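PDB 4H7L: cupin 2 conserved barrel domain protein from Planctomyces limnophilus, which is of unknown function but binds a copper(II) ion in the barrel of its cupin fold. Local coordinates for residues Thr52-Lys56 / Ile106-Ala110; Glu68-Asp74 / Ala110-Val116; Thr80-Asn84 / Ala95-Pro99. All blocks are in the same frame, centred on the assembly; numbering follows the deposited sequence.

Contact 1. Residues Thr52-Lys56 / Ile106-Ala110; sequences TQITK and IVGEA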
ATOM      1  N   THR B  52      -1.945   9.178  -4.387  1.00 49.97           N
ATOM      2  CA  THR B  52      -1.241  10.321  -4.949  1.00 51.86           C
ATOM      3  C   THR B  52      -1.391  10.435  -6.457  1.00 55.81           C
ATOM      4  O   THR B  52      -1.181   9.472  -7.192  1.00 53.53           O
ATOM      5  CB  THR B  52       0.262  10.248  -4.617  1.00 56.17           C
ATOM      6  OG1 THR B  52       0.445  10.284  -3.196  1.00 57.22           O
ATOM      7  CG2 THR B  52       1.013  11.407  -5.250  1.00 59.11           C
ATOM      8  N   GLN B  53      -1.744  11.634  -6.905  1.00 61.64           N
ATOM      9  CA  GLN B  53      -1.860  11.935  -8.324  1.00 66.40           C
ATOM     10  C   GLN B  53      -0.604  12.640  -8.818  1.00 66.16           C
ATOM     11  O   GLN B  53      -0.304  13.755  -8.393  1.00 70.06           O
ATOM     12  CB  GLN B  53      -3.077  12.831  -8.575  1.00 72.66           C
ATOM     13  CG  GLN B  53      -4.401  12.221  -8.144  1.00 75.68           C
ATOM     14  CD  GLN B  53      -4.817  11.071  -9.032  1.00 80.94           C
ATOM     15  OE1 GLN B  53      -4.069  10.658  -9.919  1.00 82.92           O
ATOM     16  NE2 GLN B  53      -6.017  10.551  -8.807  1.00 81.28           N
ATOM     17  N   ILE B  54       0.129  11.988  -9.716  1.00 60.44           N
ATOM     18  CA  ILE B  54       1.290  12.604 -10.347  1.00 60.01           C
ATOM     19  C   ILE B  54       0.819  13.390 -11.563  1.00 60.62           C
ATOM     20  O   ILE B  54       0.414  12.804 -12.569  1.00 62.35           O
ATOM     21  CB  ILE B  54       2.325  11.565 -10.817  1.00 60.84           C
ATOM     22  CG1 ILE B  54       2.500  10.450  -9.779  1.00 56.96           C
ATOM     23  CG2 ILE B  54       3.655  12.247 -11.116  1.00 58.68           C
ATOM     24  CD1 ILE B  54       2.999  10.928  -8.438  1.00 58.69           C
ATOM     25  N   THR B  55       0.863  14.713 -11.465  1.00 66.12           N
ATOM     26  CA  THR B  55       0.368  15.576 -12.533  1.00 68.87           C
ATOM     27  C   THR B  55       1.464  16.442 -13.153  1.00 68.93           C
ATOM     28  O   THR B  55       1.315  16.924 -14.277  1.00 71.00           O
ATOM     29  CB  THR B  55      -0.748  16.500 -12.016  1.00 71.95           C
ATOM     30  OG1 THR B  55      -0.319  17.136 -10.805  1.00 71.82           O
ATOM     31  CG2 THR B  55      -2.018  15.706 -11.745  1.00 70.81           C
ATOM     32  N   LYS B  56       2.561  16.634 -12.428  1.00 73.54           N
ATOM     33  CA  LYS B  56       3.630  17.510 -12.889  1.00 77.68           C
ATOM     34  C   LYS B  56       5.007  16.929 -12.573  1.00 74.57           C
ATOM     35  O   LYS B  56       5.152  16.078 -11.695  1.00 74.74           O
ATOM     36  CB  LYS B  56       3.471  18.906 -12.272  1.00 82.53           C
ATOM     37  CG  LYS B  56       3.346  18.929 -10.752  1.00 80.91           C
ATOM     38  CD  LYS B  56       2.619  20.189 -10.273  1.00 80.86           C
ATOM     39  CE  LYS B  56       2.716  20.360  -8.761  1.00 79.29           C
ATOM     40  NZ  LYS B  56       1.618  21.204  -8.212  1.00 77.83           N
ATOM     41  N   ILE B 106       9.022  10.222 -10.301  1.00 49.94           N
ATOM     42  CA  ILE B 106       8.213   9.719 -11.401  1.00 51.77           C
ATOM     43  C   ILE B 106       8.184  10.729 -12.547  1.00 52.92           C
ATOM     44  O   ILE B 106       8.245  11.938 -12.331  1.00 56.59           O
ATOM     45  CB  ILE B 106       6.789   9.381 -10.937  1.00 49.49           C
ATOM     46  CG1 ILE B 106       6.812   8.075 -10.144  1.00 47.54           C
ATOM     47  CG2 ILE B 106       5.850   9.249 -12.128  1.00 50.73           C
ATOM     48  CD1 ILE B 106       5.485   7.693  -9.537  1.00 52.22           C
ATOM     49  N   VAL B 107       8.104  10.213 -13.766  1.00 54.80           N
ATOM     50  CA  VAL B 107       8.127  11.042 -14.964  1.00 51.88           C
ATOM     51  C   VAL B 107       6.902  10.707 -15.798  1.00 51.57           C
ATOM     52  O   VAL B 107       6.660   9.542 -16.108  1.00 53.96           O
ATOM     53  CB  VAL B 107       9.407  10.785 -15.778  1.00 51.65           C
ATOM     54  CG1 VAL B 107       9.384  11.563 -17.084  1.00 53.14           C
ATOM     55  CG2 VAL B 107      10.633  11.152 -14.953  1.00 50.70           C
ATOM     56  N   GLY B 108       6.127  11.728 -16.151  1.00 51.02           N
ATOM     57  CA  GLY B 108       4.855  11.520 -16.819  1.00 50.74           C
ATOM     58  C   GLY B 108       3.751  11.353 -15.794  1.00 54.01           C
ATOM     59  O   GLY B 108       4.024  11.253 -14.598  1.00 55.72           O
ATOM     60  N   GLU B 109       2.504  11.311 -16.249  1.00 66.22           N
ATOM     61  CA  GLU B 109       1.372  11.256 -15.333  1.00 68.02           C
ATOM     62  C   GLU B 109       1.132   9.842 -14.811  1.00 68.76           C
ATOM     63  O   GLU B 109       1.432   8.857 -15.483  1.00 71.91           O
ATOM     64  CB  GLU B 109       0.112  11.790 -16.007  1.00 71.29           C
ATOM     65  CG  GLU B 109       0.216  13.254 -16.411  1.00 77.79           C
ATOM     66  CD  GLU B 109      -1.122  13.975 -16.369  1.00 86.00           C
ATOM     67  OE1 GLU B 109      -2.001  13.560 -15.584  1.00 90.45           O
ATOM     68  OE2 GLU B 109      -1.293  14.958 -17.121  1.00 83.38           O
ATOM     69  N   ALA B 110       0.584   9.754 -13.603  1.00 64.44           N
ATOM     70  CA  ALA B 110       0.339   8.465 -12.967  1.00 61.72           C
ATOM     71  C   ALA B 110      -0.487   8.616 -11.692  1.00 59.58           C
ATOM     72  O   ALA B 110      -0.563   9.696 -11.108  1.00 61.21           O
ATOM     73  CB  ALA B 110       1.661   7.780 -12.650  1.00 61.85           C
TER

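Contact 2. Residues Glu68-Asp74 / Ala110-Val116; sequences EIYVVLD and ATIINIV. With CU (copper (II) ion), chain D.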
ATOM      1  N   GLU B  68       9.786   3.901   1.051  1.00 51.06           N
ATOM      2  CA  GLU B  68       8.499   4.044   0.390  1.00 49.11           C
ATOM      3  C   GLU B  68       8.235   2.853  -0.520  1.00 49.33           C
ATOM      4  O   GLU B  68       9.162   2.254  -1.057  1.00 49.20           O
ATOM      5  CB  GLU B  68       8.462   5.348  -0.414  1.00 49.23           C
ATOM      6  CG  GLU B  68       8.594   6.603   0.440  1.00 53.79           C
ATOM      7  CD  GLU B  68       8.406   7.890  -0.356  1.00 65.63           C
ATOM      8  OE1 GLU B  68       7.645   8.764   0.114  1.00 65.50           O
ATOM      9  OE2 GLU B  68       9.021   8.038  -1.439  1.00 68.33           O
ATOM     10  N   ILE B  69       6.965   2.499  -0.664  1.00 47.52           N
ATOM     11  CA  ILE B  69       6.567   1.492  -1.632  1.00 49.01           C
ATOM     12  C   ILE B  69       5.447   2.043  -2.492  1.00 49.34           C
ATOM     13  O   ILE B  69       4.329   2.236  -2.017  1.00 48.43           O
ATOM     14  CB  ILE B  69       6.081   0.196  -0.967  1.00 44.46           C
ATOM     15  CG1 ILE B  69       7.187  -0.411  -0.105  1.00 49.30           C
ATOM     16  CG2 ILE B  69       5.631  -0.799  -2.033  1.00 44.86           C
ATOM     17  CD1 ILE B  69       6.756  -1.664   0.629  1.00 48.42           C
ATOM     18  N   TYR B  70       5.754   2.305  -3.756  1.00 49.61           N
ATOM     19  CA  TYR B  70       4.757   2.789  -4.698  1.00 46.79           C
ATOM     20  C   TYR B  70       4.029   1.604  -5.316  1.00 45.19           C
ATOM     21  O   TYR B  70       4.647   0.603  -5.667  1.00 51.55           O
ATOM     22  CB  TYR B  70       5.415   3.602  -5.816  1.00 49.81           C
ATOM     23  CG  TYR B  70       6.064   4.906  -5.392  1.00 52.76           C
ATOM     24  CD1 TYR B  70       6.101   5.301  -4.063  1.00 53.18           C
ATOM     25  CD2 TYR B  70       6.633   5.750  -6.338  1.00 63.34           C
ATOM     26  CE1 TYR B  70       6.695   6.496  -3.689  1.00 57.88           C
ATOM     27  CE2 TYR B  70       7.224   6.946  -5.974  1.00 65.36           C
ATOM     28  CZ  TYR B  70       7.252   7.314  -4.649  1.00 61.91           C
ATOM     29  OH  TYR B  70       7.840   8.506  -4.284  1.00 65.51           O
ATOM     30  N   VAL B  71       2.715   1.713  -5.436  1.00 43.09           N
ATOM     31  CA  VAL B  71       1.940   0.748  -6.207  1.00 45.97           C
ATOM     32  C   VAL B  71       1.175   1.485  -7.296  1.00 48.95           C
ATOM     33  O   VAL B  71       0.244   2.236  -7.005  1.00 49.98           O
ATOM     34  CB  VAL B  71       0.930  -0.010  -5.330  1.00 46.17           C
ATOM     35  CG1 VAL B  71       0.165  -1.022  -6.166  1.00 50.07           C
ATOM     36  CG2 VAL B  71       1.631  -0.695  -4.172  1.00 47.40           C
ATOM     37  N   VAL B  72       1.559   1.267  -8.550  1.00 48.34           N
ATOM     38  CA  VAL B  72       0.927   1.966  -9.667  1.00 49.38           C
ATOM     39  C   VAL B  72      -0.489   1.457  -9.932  1.00 50.82           C
ATOM     40  O   VAL B  72      -0.695   0.265 -10.143  1.00 54.42           O
ATOM     41  CB  VAL B  72       1.742   1.817 -10.960  1.00 51.45           C
ATOM     42  CG1 VAL B  72       1.041   2.530 -12.108  1.00 54.71           C
ATOM     43  CG2 VAL B  72       3.149   2.361 -10.769  1.00 51.50           C
ATOM     44  N   LEU B  73      -1.458   2.368  -9.928  1.00 54.06           N
ATOM     45  CA  LEU B  73      -2.844   2.015 -10.217  1.00 58.19           C
ATOM     46  C   LEU B  73      -3.206   2.336 -11.667  1.00 61.86           C
ATOM     47  O   LEU B  73      -3.934   1.585 -12.316  1.00 67.27           O
ATOM     48  CB  LEU B  73      -3.793   2.735  -9.256  1.00 57.34           C
ATOM     49  CG  LEU B  73      -3.594   2.404  -7.772  1.00 57.27           C
ATOM     50  CD1 LEU B  73      -4.755   2.930  -6.946  1.00 59.13           C
ATOM     51  CD2 LEU B  73      -3.421   0.909  -7.552  1.00 57.18           C
ATOM     52  N   ASP B  74      -2.702   3.456 -12.169  1.00 67.28           N
ATOM     53  CA  ASP B  74      -2.804   3.760 -13.591  1.00 72.07           C
ATOM     54  C   ASP B  74      -1.653   4.672 -13.990  1.00 71.22           C
ATOM     55  O   ASP B  74      -0.936   5.188 -13.134  1.00 72.49           O
ATOM     56  CB  ASP B  74      -4.155   4.398 -13.935  1.00 76.46           C
ATOM     57  CG  ASP B  74      -4.325   5.782 -13.336  1.00 84.78           C
ATOM     58  OD1 ASP B  74      -5.392   6.042 -12.737  1.00 87.80           O
ATOM     59  OD2 ASP B  74      -3.407   6.620 -13.477  1.00 85.68           O
ATOM     60  N   ALA B 110       0.584   9.754 -13.603  1.00 64.44           N
ATOM     61  CA  ALA B 110       0.339   8.465 -12.967  1.00 61.72           C
ATOM     62  C   ALA B 110      -0.487   8.616 -11.692  1.00 59.58           C
ATOM     63  O   ALA B 110      -0.563   9.696 -11.108  1.00 61.21           O
ATOM     64  CB  ALA B 110       1.661   7.780 -12.650  1.00 61.85           C
ATOM     65  N   THR B 111      -1.111   7.520 -11.274  1.00 57.49           N
ATOM     66  CA  THR B 111      -1.807   7.457  -9.996  1.00 57.14           C
ATOM     67  C   THR B 111      -1.212   6.314  -9.182  1.00 55.36           C
ATOM     68  O   THR B 111      -1.108   5.189  -9.668  1.00 55.38           O
ATOM     69  CB  THR B 111      -3.310   7.202 -10.179  1.00 62.00           C
ATOM     70  OG1 THR B 111      -3.859   8.170 -11.082  1.00 66.50           O
ATOM     71  CG2 THR B 111      -4.031   7.283  -8.839  1.00 62.41           C
ATOM     72  N   ILE B 112      -0.824   6.593  -7.944  1.00 47.06           N
ATOM     73  CA  ILE B 112      -0.175   5.577  -7.135  1.00 47.04           C
ATOM     74  C   ILE B 112      -0.700   5.522  -5.709  1.00 45.62           C
ATOM     75  O   ILE B 112      -1.297   6.477  -5.212  1.00 45.05           O
ATOM     76  CB  ILE B 112       1.346   5.802  -7.073  1.00 47.38           C
ATOM     77  CG1 ILE B 112       1.668   7.100  -6.331  1.00 51.97           C
ATOM     78  CG2 ILE B 112       1.933   5.840  -8.473  1.00 49.05           C
ATOM     79  CD1 ILE B 112       2.990   7.063  -5.608  1.00 60.69           C
ATOM     80  N   ILE B 113      -0.494   4.374  -5.073  1.00 44.52           N
ATOM     81  CA  ILE B 113      -0.607   4.255  -3.632  1.00 41.94           C
ATOM     82  C   ILE B 113       0.807   4.301  -3.082  1.00 41.61           C
ATOM     83  O   ILE B 113       1.604   3.412  -3.353  1.00 48.37           O
ATOM     84  CB  ILE B 113      -1.216   2.912  -3.201  1.00 40.44           C
ATOM     85  CG1 ILE B 113      -2.622   2.728  -3.777  1.00 43.72           C
ATOM     86  CG2 ILE B 113      -1.242   2.814  -1.681  1.00 45.07           C
ATOM     87  CD1 ILE B 113      -3.650   3.641  -3.182  1.00 54.55           C
ATOM     88  N   ASN B 114       1.127   5.333  -2.316  1.00 46.91           N
ATOM     89  CA  ASN B 114       2.444   5.417  -1.708  1.00 42.16           C
ATOM     90  C   ASN B 114       2.389   4.973  -0.254  1.00 42.02           C
ATOM     91  O   ASN B 114       1.744   5.606   0.579  1.00 45.98           O
ATOM     92  CB  ASN B 114       3.000   6.837  -1.815  1.00 46.03           C
ATOM     93  CG  ASN B 114       4.397   6.953  -1.251  1.00 53.41           C
ATOM     94  OD1 ASN B 114       5.043   5.944  -0.955  1.00 54.94           O
ATOM     95  ND2 ASN B 114       4.877   8.185  -1.102  1.00 52.06           N
ATOM     96  N   ILE B 115       3.064   3.870   0.039  1.00 41.62           N
ATOM     97  CA  ILE B 115       3.111   3.325   1.389  1.00 39.16           C
ATOM     98  C   ILE B 115       4.431   3.720   2.036  1.00 44.10           C
ATOM     99  O   ILE B 115       5.499   3.355   1.551  1.00 45.94           O
ATOM    100  CB  ILE B 115       2.978   1.796   1.359  1.00 39.13           C
ATOM    101  CG1 ILE B 115       1.651   1.400   0.709  1.00 43.35           C
ATOM    102  CG2 ILE B 115       3.055   1.224   2.761  1.00 37.82           C
ATOM    103  CD1 ILE B 115       1.663   0.022   0.085  1.00 48.32           C
ATOM    104  N   VAL B 116       4.352   4.472   3.129  1.00 44.32           N
ATOM    105  CA  VAL B 116       5.540   5.045   3.754  1.00 40.12           C
ATOM    106  C   VAL B 116       5.755   4.512   5.167  1.00 39.72           C
ATOM    107  O   VAL B 116       4.825   4.489   5.975  1.00 47.95           O
ATOM    108  CB  VAL B 116       5.418   6.576   3.838  1.00 38.50           C
ATOM    109  CG1 VAL B 116       6.692   7.184   4.407  1.00 39.87           C
ATOM    110  CG2 VAL B 116       5.101   7.163   2.472  1.00 43.99           C
TER
HETATM  111 CU    CU D 201       9.686  10.023  -2.077  1.00 70.35          CU

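Contact 3. Residues Thr80-Asn84 / Ala95-Pro99; sequences TIELN and AISIP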
ATOM      1  N   THR B  80       7.465   6.708 -16.605  1.00 56.67           N
ATOM      2  CA  THR B  80       8.526   5.900 -16.022  1.00 60.39           C
ATOM      3  C   THR B  80       8.780   6.280 -14.577  1.00 53.00           C
ATOM      4  O   THR B  80       8.223   7.248 -14.061  1.00 56.34           O
ATOM      5  CB  THR B  80       9.850   6.071 -16.787  1.00 60.03           C
ATOM      6  OG1 THR B  80      10.330   7.410 -16.622  1.00 62.64           O
ATOM      7  CG2 THR B  80       9.661   5.780 -18.265  1.00 58.18           C
ATOM      8  N   ILE B  81       9.632   5.499 -13.930  1.00 45.44           N
ATOM      9  CA  ILE B  81      10.131   5.836 -12.611  1.00 44.82           C
ATOM     10  C   ILE B  81      11.644   5.837 -12.709  1.00 45.29           C
ATOM     11  O   ILE B  81      12.225   5.003 -13.401  1.00 45.19           O
ATOM     12  CB  ILE B  81       9.657   4.830 -11.547  1.00 45.81           C
ATOM     13  CG1 ILE B  81      10.124   5.263 -10.159  1.00 46.78           C
ATOM     14  CG2 ILE B  81      10.168   3.433 -11.863  1.00 49.06           C
ATOM     15  CD1 ILE B  81       9.301   4.678  -9.041  1.00 49.39           C
ATOM     16  N   GLU B  82      12.282   6.797 -12.048  1.00 46.53           N
ATOM     17  CA  GLU B  82      13.733   6.883 -12.058  1.00 47.63           C
ATOM     18  C   GLU B  82      14.277   6.535 -10.688  1.00 50.88           C
ATOM     19  O   GLU B  82      13.932   7.171  -9.695  1.00 49.67           O
ATOM     20  CB  GLU B  82      14.189   8.278 -12.477  1.00 51.57           C
ATOM     21  CG  GLU B  82      13.923   8.583 -13.943  1.00 67.11           C
ATOM     22  CD  GLU B  82      14.310   9.999 -14.333  1.00 72.86           C
ATOM     23  OE1 GLU B  82      14.736  10.771 -13.447  1.00 71.55           O
ATOM     24  OE2 GLU B  82      14.185  10.338 -15.528  1.00 76.25           O
ATOM     25  N   LEU B  83      15.119   5.508 -10.639  1.00 49.37           N
ATOM     26  CA  LEU B  83      15.729   5.068  -9.392  1.00 44.49           C
ATOM     27  C   LEU B  83      17.244   5.132  -9.530  1.00 48.08           C
ATOM     28  O   LEU B  83      17.830   4.449 -10.370  1.00 48.55           O
ATOM     29  CB  LEU B  83      15.268   3.652  -9.049  1.00 45.05           C
ATOM     30  CG  LEU B  83      13.758   3.513  -8.846  1.00 47.54           C
ATOM     31  CD1 LEU B  83      13.328   2.057  -8.864  1.00 49.90           C
ATOM     32  CD2 LEU B  83      13.348   4.165  -7.544  1.00 48.56           C
ATOM     33  N   ASN B  84      17.870   5.968  -8.708  1.00 53.31           N
ATOM     34  CA  ASN B  84      19.303   6.228  -8.812  1.00 54.07           C
ATOM     35  C   ASN B  84      19.753   6.377 -10.261  1.00 53.41           C
ATOM     36  O   ASN B  84      20.708   5.735 -10.694  1.00 57.94           O
ATOM     37  CB  ASN B  84      20.111   5.127  -8.119  1.00 55.43           C
ATOM     38  CG  ASN B  84      20.013   5.191  -6.602  1.00 58.75           C
ATOM     39  OD1 ASN B  84      19.899   6.272  -6.019  1.00 54.62           O
ATOM     40  ND2 ASN B  84      20.067   4.030  -5.957  1.00 57.96           N
ATOM     41  N   ALA B  95       4.784  -2.776  -8.321  1.00 42.18           N
ATOM     42  CA  ALA B  95       5.141  -2.375  -6.962  1.00 38.45           C
ATOM     43  C   ALA B  95       6.623  -2.041  -6.900  1.00 42.47           C
ATOM     44  O   ALA B  95       7.464  -2.856  -7.279  1.00 46.68           O
ATOM     45  CB  ALA B  95       4.814  -3.477  -5.979  1.00 39.61           C
ATOM     46  N   ILE B  96       6.945  -0.845  -6.423  1.00 41.63           N
ATOM     47  CA  ILE B  96       8.335  -0.433  -6.330  1.00 42.33           C
ATOM     48  C   ILE B  96       8.714  -0.120  -4.894  1.00 41.92           C
ATOM     49  O   ILE B  96       8.100   0.722  -4.244  1.00 50.13           O
ATOM     50  CB  ILE B  96       8.634   0.792  -7.206  1.00 45.70           C
ATOM     51  CG1 ILE B  96       8.076   0.592  -8.614  1.00 48.91           C
ATOM     52  CG2 ILE B  96      10.130   1.033  -7.273  1.00 48.13           C
ATOM     53  CD1 ILE B  96       6.715   1.197  -8.814  1.00 52.97           C
ATOM     54  N   SER B  97       9.734  -0.813  -4.412  1.00 36.98           N
ATOM     55  CA  SER B  97      10.262  -0.598  -3.079  1.00 37.87           C
ATOM     56  C   SER B  97      11.435   0.362  -3.159  1.00 39.56           C
ATOM     57  O   SER B  97      12.405   0.111  -3.878  1.00 35.10           O
ATOM     58  CB  SER B  97      10.716  -1.928  -2.478  1.00 41.93           C
ATOM     59  OG  SER B  97      11.500  -1.725  -1.318  1.00 60.38           O
ATOM     60  N   ILE B  98      11.344   1.461  -2.418  1.00 42.13           N
ATOM     61  CA  ILE B  98      12.361   2.500  -2.453  1.00 35.89           C
ATOM     62  C   ILE B  98      12.942   2.718  -1.064  1.00 35.65           C
ATOM     63  O   ILE B  98      12.401   3.485  -0.273  1.00 42.60           O
ATOM     64  CB  ILE B  98      11.774   3.821  -2.965  1.00 39.03           C
ATOM     65  CG1 ILE B  98      11.086   3.592  -4.312  1.00 41.82           C
ATOM     66  CG2 ILE B  98      12.869   4.880  -3.082  1.00 40.27           C
ATOM     67  CD1 ILE B  98      10.313   4.792  -4.825  1.00 38.77           C
ATOM     68  N   PRO B  99      14.045   2.024  -0.758  1.00 35.60           N
ATOM     69  CA  PRO B  99      14.721   2.189   0.531  1.00 40.98           C
ATOM     70  C   PRO B  99      15.252   3.600   0.702  1.00 42.53           C
ATOM     71  O   PRO B  99      15.339   4.342  -0.271  1.00 41.97           O
ATOM     72  CB  PRO B  99      15.889   1.195   0.454  1.00 43.45           C
ATOM     73  CG  PRO B  99      15.529   0.238  -0.615  1.00 40.68           C
ATOM     74  CD  PRO B  99      14.664   0.975  -1.585  1.00 39.17           C
TER

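Contact 1. Residues Thr52-Lys56 / Ile106-Ala110
The side chain of Ile54 lies over the methyl of Ala110 with its CG1 branch and meets Ile106 with its CG2 branch, in the cupin barrel, where strand 48-54 ends. Residues 106-110 leave strand 104-107, turn through Gly108 and enter strand 110-117, so that Ile54 faces both limbs of the turn. Its backbone forms an antiparallel hydrogen-bonded pair with Ala110: Ile54 N donates to Ala110 O at 2.8 Å, and Ala110 N returns a longer bond of 3.2 Å to Ile54 O.

On the apolar side, CG1 of Ile54 sits 4.0 Å from Ala110 CB. With CG1 anti to the carbonyl carbon, beside the backbone N (chi1 -41°), CG2 is left pointing into the turn and comes 3.9 Å from Ile106 CG2; the two isoleucine side chains cross at about a right angle. An alanine here would keep the backbone pair but would probably open a gap between Ile106 and the Ala110 methyl. Gly108 has a positive phi of 89°, and at its backbone angles a CB would collide with the carbonyl oxygen of Val107. Ile54 also touches Cys32, and Ile106 packs on Ile112, which ties the turn to the barrel wall. Next to Ile54 in the strand, Gln53 bends at chi2 and turns its OE1 to a hydrogen bond with Thr111 OG1. From the exposed turn, Glu109 CA makes a CA-H...O contact of 3.3 Å with Ile54 O.

Contact 2. Residues Glu68-Asp74 / Ala110-Val116
Glu68, Tyr70 and Asn114 form a polar group at the copper end of this strand pair. Asn114 ND2 donates to Glu68 OE1 at 3.1 Å, an almost straight bond (175°) in the amide plane that meets the carboxylate from above its own plane. Glu68 OE2 binds the copper at 2.2 Å and also accepts from Tyr70 OH, so Asn114 and Tyr70 each hold one oxygen of the ligand and probably fix its rotation. With Asn114 CG anti to the backbone N (chi1 -177°), its amide runs alongside the tyrosine, bringing OD1 to the ring edge, 3.2 Å from Tyr70 CE1.

Apolar contacts lie on both faces. Ile112 CD1 sits over one face of the Tyr70 ring, a CH-pi contact 3.8 Å from the centroid. On the other side of the sheet Ile69 pairs with Ile115 and Val71 with Ile113, and Ile115 packs on Ile115 of the second subunit.

Backbone bonds link Ile69 with Ile115 and Val71 with Ile113 in both directions. Leu73 N then donates to Thr111 O at 2.9 Å and Asp74 N reaches the same oxygen weakly, so two residues face Thr111: a classic beta bulge where the chain turns a corner. His61, His63 and His104 complete the copper site, giving the three-histidine, one-glutamate metal centre characteristic of the cupin barrel.

Contact 3. Residues Thr80-Asn84 / Ala95-Pro99
Leu83 drives its CD1 methyl against Ile96 CG2 at 3.7 Å, the closest approach between residues 80-84 and 95-99. The segments share no hydrogen bond: their axes come no nearer than 10.0 Å and run only 21° from parallel, so they face each other across the interior of the cupin barrel as members of two sheets, meeting through side chains alone.

Four residues make the packed part. CG1 of Ile96 lies beside the backbone N (chi1 -48°), which leaves CG2 anti to it and facing both opposing residues, with Ile81 CD1 also near it at 4.1 Å. Ile81 and Ile96 reach toward each other tip to tip, whereas Leu83 crosses Ile96 at a slant. The other leucine methyl, CD2, turns to Ile98 and lies 4.0 Å from its CG1, and Ile81 CD1 approaches Ile98 CD1 more loosely at 4.3 Å. Each of the two residues on one strand therefore touches both on the other. Tyr70 touches Ile81, Ile96 and Ile98, and His104, a copper ligand, lies against Leu83 and Ile98.

The alternate residues leave the layer. Glu82, partly exposed, turns outward to a salt bridge with Arg105, while Asn84 at the exposed end of the strand hydrogen-bonds through OD1 to Arg103 N. Ala95, Ile96 and Ser97 pair in an antiparallel ladder with a strand of the second subunit, continuing the sheet across the interface, and Met19 of that subunit packs on Ile81 and Ile96.

The side chain of Ile98 is about 6 Å from the copper, so this end of the aliphatic layer lies close to the metal site. Having no polar group to contribute to coordination, Ile98 probably gives the site a nonpolar flank.

Contacts 2 and 3 are buried and both reach the second subunit, whereas contact 1 is only partly buried, at the exposed turn between strands 104-107 and 110-117. Contacts 1 and 2 share Ala110 and reach neighbouring strands of one sheet, joined further by the backbone bond of Thr52 N to Ile112 O. Contact 3 spans the two sheets: strand 94-98 pairs with 67-72 of contact 2 through Glu68 O and Tyr70 O, and strand 80-83 pairs with 104-107 of contact 1. The chemistry changes accordingly, from a short backbone pair with a small apolar cluster, through a full ladder carrying a metal ligand, to aliphatic side chains alone.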